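Local coordinates for protein fibrillarin-like rRNA/tRNA 2'-O-methyltransferase (Methanocaldococcus jannaschii, PDB 1FBN) that probably transfers methyl groups from S-adenosyl-L-methionine to ribose 2'-hydroxyls of rRNA and tRNA, at sites chosen by a guide RNA, at residues A[35-40]-A[89-94]. Sequence-based numbering, arbitrary orientation.
Sequences KVYDEK and PSHVAD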
loop_
_atom_site.group_PDB
_atom_site.type_symbol
_atom_site.label_atom_id
_atom_site.label_comp_id
_atom_site.label_asym_id
_atom_site.label_seq_id
_atom_site.Cartn_x
_atom_site.Cartn_y
_atom_site.Cartn_z
ATOM N N LYS A 35 15.539 5.006 -11.066
ATOM C CA LYS A 35 15.116 3.695 -10.608
ATOM C C LYS A 35 15.209 3.750 -9.086
ATOM O O LYS A 35 16.263 4.074 -8.529
ATOM C CB LYS A 35 16.014 2.588 -11.162
ATOM C CG LYS A 35 15.772 2.281 -12.627
ATOM C CD LYS A 35 16.500 1.021 -13.055
ATOM C CE LYS A 35 16.243 0.704 -14.521
ATOM N NZ LYS A 35 16.868 -0.587 -14.912
ATOM N N VAL A 36 14.083 3.511 -8.424
ATOM C CA VAL A 36 14.022 3.537 -6.968
ATOM C C VAL A 36 14.718 2.325 -6.353
ATOM O O VAL A 36 15.538 2.473 -5.444
ATOM C CB VAL A 36 12.552 3.598 -6.475
ATOM C CG1 VAL A 36 12.490 3.547 -4.952
ATOM C CG2 VAL A 36 11.887 4.865 -6.985
ATOM N N TYR A 37 14.417 1.139 -6.878
ATOM C CA TYR A 37 14.991 -0.105 -6.365
ATOM C C TYR A 37 15.454 -1.070 -7.460
ATOM O O TYR A 37 15.299 -2.289 -7.341
ATOM C CB TYR A 37 13.985 -0.796 -5.430
ATOM C CG TYR A 37 12.668 -1.191 -6.077
ATOM C CD1 TYR A 37 11.685 -0.238 -6.362
ATOM C CD2 TYR A 37 12.396 -2.529 -6.379
ATOM C CE1 TYR A 37 10.460 -0.612 -6.931
ATOM C CE2 TYR A 37 11.180 -2.913 -6.945
ATOM C CZ TYR A 37 10.217 -1.955 -7.217
ATOM O OH TYR A 37 9.020 -2.352 -7.769
ATOM N N ASP A 38 16.041 -0.509 -8.514
ATOM C CA ASP A 38 16.544 -1.274 -9.654
ATOM C C ASP A 38 15.451 -2.108 -10.338
ATOM O O ASP A 38 15.681 -3.237 -10.776
ATOM C CB ASP A 38 17.738 -2.148 -9.234
ATOM C CG ASP A 38 18.656 -2.496 -10.404
ATOM O OD1 ASP A 38 19.209 -1.564 -11.032
ATOM O OD2 ASP A 38 18.825 -3.703 -10.689
ATOM N N GLU A 39 14.257 -1.532 -10.424
ATOM C CA GLU A 39 13.124 -2.188 -11.072
ATOM C C GLU A 39 13.288 -2.072 -12.582
ATOM O O GLU A 39 14.016 -1.202 -13.060
ATOM C CB GLU A 39 11.807 -1.520 -10.657
ATOM C CG GLU A 39 11.958 -0.305 -9.733
ATOM C CD GLU A 39 12.241 0.996 -10.454
ATOM O OE1 GLU A 39 12.433 0.978 -11.684
ATOM O OE2 GLU A 39 12.254 2.050 -9.788
ATOM N N LYS A 40 12.638 -2.955 -13.332
ATOM C CA LYS A 40 12.720 -2.895 -14.788
ATOM C C LYS A 40 11.817 -1.772 -15.305
ATOM O O LYS A 40 10.787 -1.473 -14.700
ATOM C CB LYS A 40 12.359 -4.250 -15.411
ATOM C CG LYS A 40 13.399 -5.338 -15.134
ATOM C CD LYS A 40 14.763 -4.949 -15.716
ATOM C CE LYS A 40 15.902 -5.773 -15.130
ATOM N NZ LYS A 40 15.736 -7.230 -15.371
ATOM N N PRO A 89 5.828 2.873 -1.413
ATOM C CA PRO A 89 5.515 4.307 -1.433
ATOM C C PRO A 89 5.805 4.976 -2.780
ATOM O O PRO A 89 5.071 5.860 -3.198
ATOM C CB PRO A 89 6.412 4.857 -0.329
ATOM C CG PRO A 89 6.391 3.755 0.672
ATOM C CD PRO A 89 6.608 2.537 -0.206
ATOM N N SER A 90 6.854 4.546 -3.475
ATOM C CA SER A 90 7.171 5.152 -4.767
ATOM C C SER A 90 6.086 4.874 -5.812
ATOM O O SER A 90 5.711 5.764 -6.578
ATOM C CB SER A 90 8.544 4.698 -5.271
ATOM O OG SER A 90 8.579 3.309 -5.537
ATOM N N HIS A 91 5.565 3.649 -5.817
ATOM C CA HIS A 91 4.519 3.266 -6.762
ATOM C C HIS A 91 3.181 3.904 -6.422
ATOM O O HIS A 91 2.419 4.268 -7.317
ATOM C CB HIS A 91 4.384 1.744 -6.844
ATOM C CG HIS A 91 5.457 1.086 -7.656
ATOM N ND1 HIS A 91 6.534 0.439 -7.089
ATOM C CD2 HIS A 91 5.614 0.971 -8.995
ATOM C CE1 HIS A 91 7.306 -0.047 -8.045
ATOM N NE2 HIS A 91 6.770 0.261 -9.211
ATOM N N VAL A 92 2.890 4.030 -5.129
ATOM C CA VAL A 92 1.643 4.651 -4.689
ATOM C C VAL A 92 1.658 6.126 -5.104
ATOM O O VAL A 92 0.627 6.673 -5.496
ATOM C CB VAL A 92 1.446 4.524 -3.157
ATOM C CG1 VAL A 92 0.265 5.368 -2.700
ATOM C CG2 VAL A 92 1.216 3.063 -2.774
ATOM N N ALA A 93 2.840 6.744 -5.051
ATOM C CA ALA A 93 3.019 8.147 -5.432
ATOM C C ALA A 93 2.806 8.323 -6.937
ATOM O O ALA A 93 2.326 9.364 -7.388
ATOM C CB ALA A 93 4.402 8.624 -5.035
ATOM N N ASP A 94 3.184 7.307 -7.708
ATOM C CA ASP A 94 2.998 7.327 -9.157
ATOM C C ASP A 94 1.506 7.313 -9.468
ATOM O O ASP A 94 1.040 8.055 -10.328
ATOM C CB ASP A 94 3.637 6.098 -9.806
ATOM C CG ASP A 94 5.142 6.200 -9.914
ATOM O OD1 ASP A 94 5.706 7.291 -9.686
ATOM O OD2 ASP A 94 5.770 5.176 -10.247
#
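The rings of Tyr37 and His91 meet edge against edge without stacking; their planes are inclined at 71° and their centroids are 5.7 Å apart. His91 CE1 comes in near the plane of the Tyr37 ring at its CE1–CZ edge, with Tyr37 CE1 3.4 Å from His91 CE1. Glu39 CG sits over one face of the Tyr37 ring, 3.2 Å above its plane and off-centre, while His91 also stacks with Trp52. The contact joins the two parts of the fibrillarin fold: the loop 35-40 connects strands 25-28 and 41-44 of the N-terminal antiparallel sheet, and the segment 89-94 belongs to helix 87-95 of the Rossmann-like methyltransferase domain. This helix follows strand 77-81, and the side chain of Tyr37 is about 4 Å from that of Thr87, a residue predicted to help bind S-adenosyl-L-methionine. With CG set between its backbone N and carbonyl carbon (chi1 61°), Tyr37 directs its ring toward the helix, and its hydroxyl hydrogen-bonds with the backbone N of Asn53, just after strand 47-51. A leucine in its place would probably leave Asn53 N without this oxygen partner and the His91 edge without its aromatic neighbour. Beside the rings, Val36 turns both methyls to Ser90 and closes the remainder of the interface by van der Waals contact. Val36 CG2 lies 3.8 Å from Ser90 CB, and Val36 CG1 4.0 Å from Ser90 OG. That hydroxyl is engaged by Thr87 O and Arg50 NH2, so the methyls pack against an oxygen whose polar needs are met by other groups. Arg50 also forms salt bridges with Glu39 and Asp94, linking the loop and helix through strand 47-51. The carboxylate of Glu39 folds back on its own loop: Val36 N donates to Glu39 OE2 over 2.7 Å, approaching from 43° out of the carboxylate plane.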